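Local coordinates for 3-dehydroshikimate dehydratase (Pseudomonas putida, PDB 5HMQ), which catalyses the divalent-metal-dependent dehydration of 3-dehydroshikimate to protocatechuate, a step in the degradation of quinate and shikimate, at residues Phe300-Val305 and Leu410-Glu415; Gln387-Arg390 and Gly394-Glu397; Val403-Gly408 and Val459-Ser464. All blocks are in the same frame, centred on the assembly; numbering follows the deposited sequence.

Contact 1 of 3, residues Phe300-Val305 and Leu410-Glu415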
ATOM      1  N   PHE C 300       1.615   2.691 -31.123  1.00 48.26           N
ATOM      2  CA  PHE C 300       2.559   3.742 -30.775  1.00 48.38           C
ATOM      3  C   PHE C 300       2.634   3.895 -29.263  1.00 49.55           C
ATOM      4  O   PHE C 300       1.739   3.472 -28.526  1.00 50.12           O
ATOM      5  CB  PHE C 300       2.210   5.084 -31.445  1.00 48.91           C
ATOM      6  CG  PHE C 300       0.877   5.664 -31.038  1.00 49.53           C
ATOM      7  CD1 PHE C 300       0.717   6.314 -29.821  1.00 48.17           C
ATOM      8  CD2 PHE C 300      -0.205   5.606 -31.903  1.00 48.32           C
ATOM      9  CE1 PHE C 300      -0.503   6.856 -29.462  1.00 47.38           C
ATOM     10  CE2 PHE C 300      -1.425   6.153 -31.552  1.00 48.69           C
ATOM     11  CZ  PHE C 300      -1.576   6.776 -30.329  1.00 46.19           C
ATOM     12  N   LEU C 301       3.732   4.498 -28.819  1.00 46.69           N
ATOM     13  CA  LEU C 301       3.912   4.926 -27.442  1.00 46.14           C
ATOM     14  C   LEU C 301       3.720   6.433 -27.370  1.00 45.69           C
ATOM     15  O   LEU C 301       4.198   7.168 -28.239  1.00 47.58           O
ATOM     16  CB  LEU C 301       5.303   4.550 -26.927  1.00 45.45           C
ATOM     17  CG  LEU C 301       5.703   3.072 -26.953  1.00 46.19           C
ATOM     18  CD1 LEU C 301       7.117   2.892 -26.423  1.00 46.55           C
ATOM     19  CD2 LEU C 301       4.726   2.234 -26.144  1.00 45.73           C
ATOM     20  N   GLU C 302       2.996   6.889 -26.351  1.00 44.90           N
ATOM     21  CA  GLU C 302       2.758   8.310 -26.129  1.00 45.05           C
ATOM     22  C   GLU C 302       3.432   8.727 -24.827  1.00 45.54           C
ATOM     23  O   GLU C 302       3.095   8.210 -23.756  1.00 45.48           O
ATOM     24  CB  GLU C 302       1.263   8.626 -26.085  1.00 43.18           C
ATOM     25  CG  GLU C 302       0.960  10.112 -25.936  1.00 46.93           C
ATOM     26  CD  GLU C 302      -0.527  10.415 -25.843  1.00 49.84           C
ATOM     27  OE1 GLU C 302      -1.340   9.469 -25.897  1.00 48.95           O
ATOM     28  OE2 GLU C 302      -0.881  11.607 -25.711  1.00 51.41           O
ATOM     29  N   PHE C 303       4.381   9.652 -24.922  1.00 43.74           N
ATOM     30  CA  PHE C 303       5.104  10.155 -23.764  1.00 46.97           C
ATOM     31  C   PHE C 303       4.609  11.545 -23.392  1.00 47.07           C
ATOM     32  O   PHE C 303       4.366  12.386 -24.264  1.00 44.99           O
ATOM     33  CB  PHE C 303       6.612  10.202 -24.025  1.00 46.25           C
ATOM     34  CG  PHE C 303       7.286   8.862 -23.958  1.00 46.06           C
ATOM     35  CD1 PHE C 303       7.383   8.059 -25.084  1.00 44.76           C
ATOM     36  CD2 PHE C 303       7.835   8.410 -22.769  1.00 44.63           C
ATOM     37  CE1 PHE C 303       8.011   6.825 -25.020  1.00 46.58           C
ATOM     38  CE2 PHE C 303       8.463   7.180 -22.697  1.00 44.66           C
ATOM     39  CZ  PHE C 303       8.551   6.386 -23.824  1.00 43.80           C
ATOM     40  N   ALA C 304       4.463  11.780 -22.090  1.00 45.34           N
ATOM     41  CA  ALA C 304       4.070  13.079 -21.566  1.00 45.04           C
ATOM     42  C   ALA C 304       5.328  13.842 -21.179  1.00 44.98           C
ATOM     43  O   ALA C 304       6.089  13.394 -20.315  1.00 49.03           O
ATOM     44  CB  ALA C 304       3.139  12.929 -20.363  1.00 42.84           C
ATOM     45  N   VAL C 305       5.544  14.991 -21.819  1.00 47.27           N
ATOM     46  CA  VAL C 305       6.756  15.784 -21.651  1.00 48.16           C
ATOM     47  C   VAL C 305       6.397  17.256 -21.811  1.00 46.95           C
ATOM     48  O   VAL C 305       5.310  17.607 -22.271  1.00 47.16           O
ATOM     49  CB  VAL C 305       7.851  15.403 -22.676  1.00 48.97           C
ATOM     50  CG1 VAL C 305       8.453  14.040 -22.364  1.00 49.20           C
ATOM     51  CG2 VAL C 305       7.279  15.425 -24.088  1.00 45.48           C
ATOM     52  N   LEU C 410      -3.700   5.623 -20.423  1.00 43.02           N
ATOM     53  CA  LEU C 410      -4.737   5.155 -21.328  1.00 45.77           C
ATOM     54  C   LEU C 410      -4.201   4.056 -22.239  1.00 48.13           C
ATOM     55  O   LEU C 410      -2.997   3.976 -22.499  1.00 48.71           O
ATOM     56  CB  LEU C 410      -5.278   6.309 -22.179  1.00 45.59           C
ATOM     57  CG  LEU C 410      -5.887   7.482 -21.411  1.00 44.66           C
ATOM     58  CD1 LEU C 410      -6.402   8.545 -22.369  1.00 41.16           C
ATOM     59  CD2 LEU C 410      -7.001   6.993 -20.492  1.00 41.64           C
ATOM     60  N   LEU C 411      -5.108   3.209 -22.721  1.00 44.10           N
ATOM     61  CA  LEU C 411      -4.804   2.200 -23.732  1.00 42.40           C
ATOM     62  C   LEU C 411      -5.718   2.433 -24.929  1.00 44.17           C
ATOM     63  O   LEU C 411      -6.926   2.190 -24.846  1.00 44.89           O
ATOM     64  CB  LEU C 411      -4.978   0.784 -23.181  1.00 41.45           C
ATOM     65  CG  LEU C 411      -4.033   0.323 -22.070  1.00 43.34           C
ATOM     66  CD1 LEU C 411      -4.518  -0.983 -21.472  1.00 42.28           C
ATOM     67  CD2 LEU C 411      -2.622   0.162 -22.612  1.00 41.30           C
ATOM     68  N   TYR C 412      -5.145   2.903 -26.035  1.00 45.11           N
ATOM     69  CA  TYR C 412      -5.918   3.130 -27.249  1.00 46.02           C
ATOM     70  C   TYR C 412      -6.090   1.831 -28.025  1.00 48.36           C
ATOM     71  O   TYR C 412      -5.151   1.041 -28.163  1.00 49.37           O
ATOM     72  CB  TYR C 412      -5.243   4.163 -28.150  1.00 42.30           C
ATOM     73  CG  TYR C 412      -4.866   5.458 -27.474  1.00 46.08           C
ATOM     74  CD1 TYR C 412      -5.836   6.321 -26.983  1.00 45.59           C
ATOM     75  CD2 TYR C 412      -3.537   5.835 -27.363  1.00 47.03           C
ATOM     76  CE1 TYR C 412      -5.488   7.511 -26.376  1.00 45.34           C
ATOM     77  CE2 TYR C 412      -3.182   7.021 -26.769  1.00 47.42           C
ATOM     78  CZ  TYR C 412      -4.157   7.856 -26.273  1.00 47.09           C
ATOM     79  OH  TYR C 412      -3.795   9.040 -25.672  1.00 47.12           O
ATOM     80  N   LEU C 413      -7.296   1.620 -28.543  1.00 49.07           N
ATOM     81  CA  LEU C 413      -7.622   0.435 -29.332  1.00 50.72           C
ATOM     82  C   LEU C 413      -7.611   0.840 -30.802  1.00 51.46           C
ATOM     83  O   LEU C 413      -8.613   1.335 -31.327  1.00 52.83           O
ATOM     84  CB  LEU C 413      -8.970  -0.139 -28.907  1.00 50.23           C
ATOM     85  CG  LEU C 413      -9.112  -0.380 -27.402  1.00 49.76           C
ATOM     86  CD1 LEU C 413     -10.495  -0.909 -27.063  1.00 47.30           C
ATOM     87  CD2 LEU C 413      -8.031  -1.331 -26.908  1.00 48.38           C
ATOM     88  N   VAL C 414      -6.481   0.622 -31.469  1.00 52.91           N
ATOM     89  CA  VAL C 414      -6.276   1.067 -32.843  1.00 54.27           C
ATOM     90  C   VAL C 414      -6.486  -0.119 -33.772  1.00 55.30           C
ATOM     91  O   VAL C 414      -5.773  -1.127 -33.683  1.00 56.45           O
ATOM     92  CB  VAL C 414      -4.878   1.673 -33.033  1.00 55.22           C
ATOM     93  CG1 VAL C 414      -4.671   2.081 -34.483  1.00 50.67           C
ATOM     94  CG2 VAL C 414      -4.693   2.866 -32.109  1.00 55.27           C
ATOM     95  N   GLU C 415      -7.469   0.005 -34.661  1.00 61.36           N
ATOM     96  CA  GLU C 415      -7.718  -0.969 -35.713  1.00 64.05           C
ATOM     97  C   GLU C 415      -7.049  -0.507 -37.003  1.00 67.94           C
ATOM     98  O   GLU C 415      -7.327   0.591 -37.495  1.00 69.76           O
ATOM     99  CB  GLU C 415      -9.222  -1.165 -35.915  1.00 63.20           C
ATOM    100  CG  GLU C 415      -9.626  -2.586 -36.285  1.00 62.90           C
ATOM    101  CD  GLU C 415     -11.134  -2.777 -36.281  1.00 65.22           C
ATOM    102  OE1 GLU C 415     -11.833  -2.022 -36.992  1.00 65.58           O
ATOM    103  OE2 GLU C 415     -11.623  -3.670 -35.555  1.00 65.39           O
TER

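Contact 2 of 3, residues Gln387-Arg390 and Gly394-Glu397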
ATOM      1  N   GLN C 387     -12.837   1.220 -17.362  1.00 46.47           N
ATOM      2  CA  GLN C 387     -13.430   2.503 -17.697  1.00 46.05           C
ATOM      3  C   GLN C 387     -13.087   2.861 -19.132  1.00 47.70           C
ATOM      4  O   GLN C 387     -11.922   3.176 -19.420  1.00 46.80           O
ATOM      5  CB  GLN C 387     -12.948   3.598 -16.749  1.00 42.50           C
ATOM      6  CG  GLN C 387     -13.555   4.957 -17.071  1.00 44.95           C
ATOM      7  CD  GLN C 387     -13.155   6.037 -16.086  1.00 49.31           C
ATOM      8  OE1 GLN C 387     -12.201   5.878 -15.327  1.00 51.15           O
ATOM      9  NE2 GLN C 387     -13.883   7.147 -16.100  1.00 51.47           N
ATOM     10  N   PRO C 388     -14.042   2.835 -20.056  1.00 48.49           N
ATOM     11  CA  PRO C 388     -13.758   3.236 -21.431  1.00 46.72           C
ATOM     12  C   PRO C 388     -14.001   4.722 -21.647  1.00 47.98           C
ATOM     13  O   PRO C 388     -14.760   5.374 -20.928  1.00 51.92           O
ATOM     14  CB  PRO C 388     -14.758   2.400 -22.240  1.00 44.17           C
ATOM     15  CG  PRO C 388     -15.949   2.328 -21.333  1.00 47.68           C
ATOM     16  CD  PRO C 388     -15.415   2.320 -19.911  1.00 45.75           C
ATOM     17  N   PHE C 389     -13.320   5.247 -22.659  1.00 49.81           N
ATOM     18  CA  PHE C 389     -13.546   6.600 -23.152  1.00 49.71           C
ATOM     19  C   PHE C 389     -13.692   6.507 -24.661  1.00 48.77           C
ATOM     20  O   PHE C 389     -12.733   6.156 -25.357  1.00 50.16           O
ATOM     21  CB  PHE C 389     -12.399   7.543 -22.783  1.00 49.68           C
ATOM     22  CG  PHE C 389     -12.229   7.755 -21.309  1.00 49.85           C
ATOM     23  CD1 PHE C 389     -13.116   8.547 -20.598  1.00 49.85           C
ATOM     24  CD2 PHE C 389     -11.167   7.174 -20.636  1.00 49.51           C
ATOM     25  CE1 PHE C 389     -12.950   8.747 -19.241  1.00 52.63           C
ATOM     26  CE2 PHE C 389     -10.995   7.371 -19.280  1.00 51.69           C
ATOM     27  CZ  PHE C 389     -11.889   8.159 -18.581  1.00 50.83           C
ATOM     28  N   ARG C 390     -14.885   6.800 -25.168  1.00 53.26           N
ATOM     29  CA  ARG C 390     -15.016   6.981 -26.601  1.00 53.91           C
ATOM     30  C   ARG C 390     -14.142   8.146 -27.042  1.00 55.50           C
ATOM     31  O   ARG C 390     -13.776   9.013 -26.246  1.00 56.72           O
ATOM     32  CB  ARG C 390     -16.472   7.218 -26.977  1.00 54.51           C
ATOM     33  CG  ARG C 390     -17.337   5.987 -26.774  1.00 57.94           C
ATOM     34  CD  ARG C 390     -17.497   5.194 -28.062  1.00 64.25           C
ATOM     35  NE  ARG C 390     -18.821   4.636 -28.160  1.00 67.20           N
ATOM     36  CZ  ARG C 390     -19.816   5.266 -28.787  1.00 68.70           C
ATOM     37  NH1 ARG C 390     -19.633   6.467 -29.351  1.00 68.44           N
ATOM     38  NH2 ARG C 390     -21.024   4.697 -28.846  1.00 69.61           N
ATOM     39  N   GLY C 394     -13.277  13.119 -22.609  1.00 50.20           N
ATOM     40  CA  GLY C 394     -12.467  13.094 -21.413  1.00 47.34           C
ATOM     41  C   GLY C 394     -10.985  13.214 -21.694  1.00 49.79           C
ATOM     42  O   GLY C 394     -10.540  14.092 -22.439  1.00 52.76           O
ATOM     43  N   PRO C 395     -10.186  12.323 -21.098  1.00 50.58           N
ATOM     44  CA  PRO C 395      -8.736  12.359 -21.336  1.00 51.33           C
ATOM     45  C   PRO C 395      -8.321  11.783 -22.677  1.00 49.30           C
ATOM     46  O   PRO C 395      -7.141  11.890 -23.039  1.00 53.34           O
ATOM     47  CB  PRO C 395      -8.182  11.514 -20.185  1.00 50.15           C
ATOM     48  CG  PRO C 395      -9.255  10.504 -19.947  1.00 47.61           C
ATOM     49  CD  PRO C 395     -10.567  11.225 -20.191  1.00 47.58           C
ATOM     50  N   ASN C 396      -9.245  11.180 -23.421  1.00 47.10           N
ATOM     51  CA  ASN C 396      -8.935  10.546 -24.695  1.00 48.44           C
ATOM     52  C   ASN C 396      -9.005  11.599 -25.795  1.00 51.84           C
ATOM     53  O   ASN C 396     -10.096  12.023 -26.192  1.00 54.60           O
ATOM     54  CB  ASN C 396      -9.897   9.392 -24.968  1.00 48.37           C
ATOM     55  CG  ASN C 396      -9.590   8.669 -26.269  1.00 52.41           C
ATOM     56  OD1 ASN C 396      -8.554   8.900 -26.894  1.00 50.65           O
ATOM     57  ND2 ASN C 396     -10.489   7.781 -26.677  1.00 50.37           N
ATOM     58  N   GLU C 397      -7.844  12.021 -26.286  1.00 52.55           N
ATOM     59  CA  GLU C 397      -7.762  13.001 -27.358  1.00 51.85           C
ATOM     60  C   GLU C 397      -7.528  12.356 -28.717  1.00 52.79           C
ATOM     61  O   GLU C 397      -7.277  13.066 -29.696  1.00 54.26           O
ATOM     62  CB  GLU C 397      -6.667  14.024 -27.051  1.00 51.46           C
ATOM     63  CG  GLU C 397      -6.925  14.791 -25.763  1.00 53.81           C
ATOM     64  CD  GLU C 397      -5.927  15.903 -25.519  1.00 59.44           C
ATOM     65  OE1 GLU C 397      -5.146  16.216 -26.442  1.00 62.05           O
ATOM     66  OE2 GLU C 397      -5.928  16.466 -24.401  1.00 61.99           O
TER

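Contact 3 of 3, residues Val403-Gly408 and Val459-Ser464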
ATOM      1  N   VAL C 403      -9.097   2.628 -23.178  1.00 44.20           N
ATOM      2  CA  VAL C 403      -9.378   1.974 -21.905  1.00 44.87           C
ATOM      3  C   VAL C 403      -8.413   2.523 -20.863  1.00 45.90           C
ATOM      4  O   VAL C 403      -7.208   2.633 -21.124  1.00 45.53           O
ATOM      5  CB  VAL C 403      -9.257   0.442 -22.013  1.00 43.86           C
ATOM      6  CG1 VAL C 403      -9.478  -0.206 -20.653  1.00 44.75           C
ATOM      7  CG2 VAL C 403     -10.246  -0.094 -23.032  1.00 42.83           C
ATOM      8  N   ARG C 404      -8.941   2.875 -19.693  1.00 44.12           N
ATOM      9  CA  ARG C 404      -8.123   3.450 -18.634  1.00 42.06           C
ATOM     10  C   ARG C 404      -7.376   2.339 -17.902  1.00 42.90           C
ATOM     11  O   ARG C 404      -7.978   1.351 -17.472  1.00 44.54           O
ATOM     12  CB  ARG C 404      -9.001   4.248 -17.667  1.00 43.77           C
ATOM     13  CG  ARG C 404      -8.263   5.006 -16.558  1.00 49.20           C
ATOM     14  CD  ARG C 404      -9.166   5.241 -15.350  1.00 49.25           C
ATOM     15  NE  ARG C 404      -8.551   6.092 -14.329  1.00 50.04           N
ATOM     16  CZ  ARG C 404      -7.869   5.668 -13.272  1.00 51.13           C
ATOM     17  NH1 ARG C 404      -7.690   4.371 -13.061  1.00 53.50           N
ATOM     18  NH2 ARG C 404      -7.366   6.553 -12.419  1.00 48.20           N
ATOM     19  N   ALA C 405      -6.065   2.503 -17.766  1.00 42.16           N
ATOM     20  CA  ALA C 405      -5.234   1.587 -17.001  1.00 45.09           C
ATOM     21  C   ALA C 405      -5.331   1.935 -15.518  1.00 46.03           C
ATOM     22  O   ALA C 405      -5.814   3.013 -15.168  1.00 43.70           O
ATOM     23  CB  ALA C 405      -3.790   1.668 -17.493  1.00 42.25           C
ATOM     24  N   PRO C 406      -4.917   1.028 -14.616  1.00 43.89           N
ATOM     25  CA  PRO C 406      -5.139   1.283 -13.178  1.00 44.08           C
ATOM     26  C   PRO C 406      -4.609   2.623 -12.704  1.00 45.95           C
ATOM     27  O   PRO C 406      -5.185   3.216 -11.783  1.00 46.74           O
ATOM     28  CB  PRO C 406      -4.405   0.116 -12.505  1.00 43.86           C
ATOM     29  CG  PRO C 406      -4.495  -0.981 -13.502  1.00 45.73           C
ATOM     30  CD  PRO C 406      -4.363  -0.319 -14.845  1.00 44.18           C
ATOM     31  N   ASP C 407      -3.534   3.124 -13.306  1.00 48.04           N
ATOM     32  CA  ASP C 407      -3.036   4.448 -12.966  1.00 46.35           C
ATOM     33  C   ASP C 407      -3.807   5.446 -13.821  1.00 47.09           C
ATOM     34  O   ASP C 407      -4.991   5.237 -14.095  1.00 50.10           O
ATOM     35  CB  ASP C 407      -1.519   4.534 -13.178  1.00 48.20           C
ATOM     36  CG  ASP C 407      -1.115   4.377 -14.634  1.00 46.52           C
ATOM     37  OD1 ASP C 407      -1.831   3.684 -15.383  1.00 46.71           O
ATOM     38  OD2 ASP C 407      -0.065   4.929 -15.022  1.00 51.18           O
ATOM     39  N   GLY C 408      -3.180   6.531 -14.243  1.00 48.57           N
ATOM     40  CA  GLY C 408      -3.920   7.461 -15.067  1.00 52.15           C
ATOM     41  C   GLY C 408      -3.790   7.236 -16.556  1.00 50.89           C
ATOM     42  O   GLY C 408      -4.570   7.796 -17.332  1.00 46.30           O
ATOM     43  N   VAL C 459      -2.049  -7.275 -12.501  1.00 42.80           N
ATOM     44  CA  VAL C 459      -2.021  -8.604 -13.107  1.00 42.42           C
ATOM     45  C   VAL C 459      -3.425  -9.029 -13.515  1.00 45.04           C
ATOM     46  O   VAL C 459      -3.657  -9.471 -14.646  1.00 45.27           O
ATOM     47  CB  VAL C 459      -1.383  -9.621 -12.144  1.00 44.12           C
ATOM     48  CG1 VAL C 459      -1.588 -11.039 -12.657  1.00 40.94           C
ATOM     49  CG2 VAL C 459       0.099  -9.326 -11.962  1.00 44.73           C
ATOM     50  N   LEU C 460      -4.386  -8.891 -12.597  1.00 45.49           N
ATOM     51  CA  LEU C 460      -5.768  -9.244 -12.908  1.00 45.72           C
ATOM     52  C   LEU C 460      -6.338  -8.335 -13.989  1.00 44.12           C
ATOM     53  O   LEU C 460      -7.136  -8.775 -14.825  1.00 46.38           O
ATOM     54  CB  LEU C 460      -6.621  -9.184 -11.642  1.00 42.59           C
ATOM     55  CG  LEU C 460      -8.119  -9.422 -11.817  1.00 41.86           C
ATOM     56  CD1 LEU C 460      -8.372 -10.755 -12.496  1.00 37.72           C
ATOM     57  CD2 LEU C 460      -8.810  -9.376 -10.468  1.00 43.89           C
ATOM     58  N   PHE C 461      -5.943  -7.061 -13.984  1.00 41.64           N
ATOM     59  CA  PHE C 461      -6.414  -6.123 -15.000  1.00 40.43           C
ATOM     60  C   PHE C 461      -6.069  -6.615 -16.401  1.00 42.21           C
ATOM     61  O   PHE C 461      -6.929  -6.652 -17.289  1.00 41.54           O
ATOM     62  CB  PHE C 461      -5.809  -4.740 -14.734  1.00 42.13           C
ATOM     63  CG  PHE C 461      -6.030  -3.742 -15.840  1.00 42.78           C
ATOM     64  CD1 PHE C 461      -7.193  -2.991 -15.893  1.00 39.97           C
ATOM     65  CD2 PHE C 461      -5.057  -3.533 -16.807  1.00 43.08           C
ATOM     66  CE1 PHE C 461      -7.392  -2.068 -16.903  1.00 41.58           C
ATOM     67  CE2 PHE C 461      -5.250  -2.611 -17.819  1.00 43.27           C
ATOM     68  CZ  PHE C 461      -6.419  -1.877 -17.866  1.00 44.06           C
ATOM     69  N   TYR C 462      -4.813  -7.013 -16.613  1.00 43.35           N
ATOM     70  CA  TYR C 462      -4.383  -7.443 -17.939  1.00 44.50           C
ATOM     71  C   TYR C 462      -4.855  -8.858 -18.260  1.00 44.45           C
ATOM     72  O   TYR C 462      -5.177  -9.156 -19.415  1.00 44.27           O
ATOM     73  CB  TYR C 462      -2.863  -7.333 -18.061  1.00 42.61           C
ATOM     74  CG  TYR C 462      -2.406  -5.980 -18.560  1.00 42.88           C
ATOM     75  CD1 TYR C 462      -2.562  -5.622 -19.894  1.00 45.12           C
ATOM     76  CD2 TYR C 462      -1.825  -5.056 -17.698  1.00 39.92           C
ATOM     77  CE1 TYR C 462      -2.151  -4.386 -20.358  1.00 44.16           C
ATOM     78  CE2 TYR C 462      -1.411  -3.815 -18.154  1.00 41.92           C
ATOM     79  CZ  TYR C 462      -1.575  -3.487 -19.486  1.00 45.07           C
ATOM     80  OH  TYR C 462      -1.164  -2.257 -19.949  1.00 46.23           O
ATOM     81  N   LYS C 463      -4.894  -9.745 -17.261  1.00 45.82           N
ATOM     82  CA  LYS C 463      -5.364 -11.104 -17.512  1.00 46.55           C
ATOM     83  C   LYS C 463      -6.830 -11.124 -17.931  1.00 45.66           C
ATOM     84  O   LYS C 463      -7.216 -11.894 -18.818  1.00 46.47           O
ATOM     85  CB  LYS C 463      -5.162 -11.985 -16.280  1.00 44.51           C
ATOM     86  CG  LYS C 463      -3.773 -12.572 -16.136  1.00 44.87           C
ATOM     87  CD  LYS C 463      -3.748 -13.595 -15.011  1.00 46.37           C
ATOM     88  CE  LYS C 463      -2.470 -14.419 -15.025  1.00 49.20           C
ATOM     89  NZ  LYS C 463      -2.448 -15.413 -13.916  1.00 50.72           N
ATOM     90  N   SER C 464      -7.667 -10.301 -17.300  1.00 43.38           N
ATOM     91  CA  SER C 464      -9.098 -10.379 -17.568  1.00 43.55           C
ATOM     92  C   SER C 464      -9.518  -9.507 -18.749  1.00 45.36           C
ATOM     93  O   SER C 464     -10.136 -10.004 -19.695  1.00 48.29           O
ATOM     94  CB  SER C 464      -9.895 -10.004 -16.311  1.00 41.58           C
ATOM     95  OG  SER C 464      -9.655  -8.664 -15.916  1.00 45.04           O
TER

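Contact 1 of 3, residues Phe300-Val305 and Leu410-Glu415
Tyr412 meets Glu302 and Phe300 across one face of the mixed beta-sheet in the first of the two VOC (glyoxalase-like) modules. Their strands, 410-414 and 295-304, run antiparallel but are not neighbours, because strand 363-371 lies between them. CA of Phe300 and CA of Tyr412 are accordingly 9.2 Å apart, and the gap is bridged by the long side chains of Tyr412, Glu302 and Phe300. On the middle strand the floor beneath them is made of small residues: Tyr412 and Glu302 both touch Ala366, and Phe300 touches Ala368.

Tyr412 has its CG anti to the carbonyl carbon (chi1 -51°), which lays the ring toward strand 295-304. Glu302 reaches out to meet it with a fully extended chain. OE1 of Glu302 lies at the edge of the phenol, near its plane, with the carboxylate and ring planes 22° apart, and the hydroxyl OH of Tyr412 donates to OE1 of Glu302 at 2.5 Å. In this buried setting the bond gives the phenol an acceptor, while OE2 of Glu302 is held by Asn346 ND2. With both oxygens engaged, rotation of the carboxylate is probably restricted.

Phe300 does not set out toward Tyr412, but a chi1 of 62° brings the end of its ring there, obliquely against the phenol with centroids 5.7 Å apart. It supplies an apolar flank, CZ of Phe300 lying 3.7 Å from CD2 of Tyr412. Phe352 of helix 352-360 also packs on Tyr412. In the Tyr412-Glu302 bond, OE1 accepts through its syn lone pair, on the side of the other carboxylate oxygen.

Contact 2 of 3, residues Gln387-Arg390 and Gly394-Glu397
Phe389 keeps its CG beside the backbone N (chi1 -64°), and this swings the benzyl group onto Pro395; Asn396, with CG anti to its own N (chi1 -178°), directs its amide back at the strand. Pro395 covers one face of the phenyl ring. Its CD sits over the ring centre, 3.6 Å from the centroid of Phe389 and 12° off the normal, a CH-pi contact, while CG of Pro395 lies 3.6 Å from CE2 of Phe389. The CD and CG methylenes of proline, the first polarised by the adjacent nitrogen, suit an aromatic face.

These residues belong to the long loop of a beta-hairpin at the rim of the first VOC module, where edge strand 388-389 turns back into strand 402-404. Gly394 enters the proline with a positive phi, a conformation that glycine adopts readily.

Asn396 stitches the loop together through its buried amide. The stronger partner of ND2 is Val400 O; as a second bond, ND2 of Asn396 donates to the backbone O of Phe389 at 3.1 Å, arriving above the carbonyl plane. OD1 accepts from Cys398 N in an Asx turn. Tyr40 of the second subunit packs on Pro395, and its backbone O accepts from NE2 of Gln387.

Contact 3 of 3, residues Val403-Gly408 and Val459-Ser464
The turn of a beta-hairpin in the first VOC module, between strands 402-404 and 410-414, rests here on helix 455-465 of the second module, so the contact joins the two VOC modules of the C-terminal half of the chain. Phe461 carries it. With its CG anti to the backbone N (chi1 170°), the phenyl ring stands out from the helix and slides under Pro406. CD of Pro406 lies over the ring centre, 3.7 Å from the centroid of Phe461 and 5° off the normal, a nearly ideal CH-pi geometry; CG of Pro406 continues the contact at 3.9 Å from CG of Phe461. Proline suits the place because its CD, bonded to nitrogen, offers polarised C-H groups, and its ring restricts the backbone phi of the turn.

The far end of the ring meets backbone. CE1 of Phe461 is 3.5 Å from the carbonyl O of Arg404, and CZ of Phe461 is 3.8 Å from CA of Ala405, whose methyl CB is 4.4 Å from the same CZ. No hydrogen bond joins the two segments. Within the turn, NH1 of Arg404 makes a weak bond to Pro406 O.

On the helix, Tyr462 stands against Phe461: CD2 of Tyr462 lies at the edge of the Phe461 ring, while CD2 of Phe461 sits 3.7 Å above the Tyr462 plane, toward its rim. Ser464 turns its OG back to Leu460 O at 2.7 Å, a common way for a helical serine to satisfy its hydroxyl.

Trp458, one turn earlier on the helix, packs on Ala405 and Pro406; Leu411 of strand 410-414 touches Phe461, and Arg261 of helix 252-276 touches Phe461 and Ser464.

How the contacts relate
From the N terminus, strand 295-304 opens contact 1, whose loop of about a hundred residues closes at 410-415. Contact 2 opens and closes wholly inside it, a short local loop leading into strand 402-404. That strand then opens contact 3 before contact 1 has closed, so contacts 1 and 3 cross: contact 3 closes only at 459-464, in the second VOC module. Contacts 1 and 2 tie up the sheet of the first module, whereas contact 3 joins that module to the second. Strands 388-389, 402-404 and 410-414 lie side by side in the sheet, linking all three contacts, and contacts 2 and 3 both touch the second subunit.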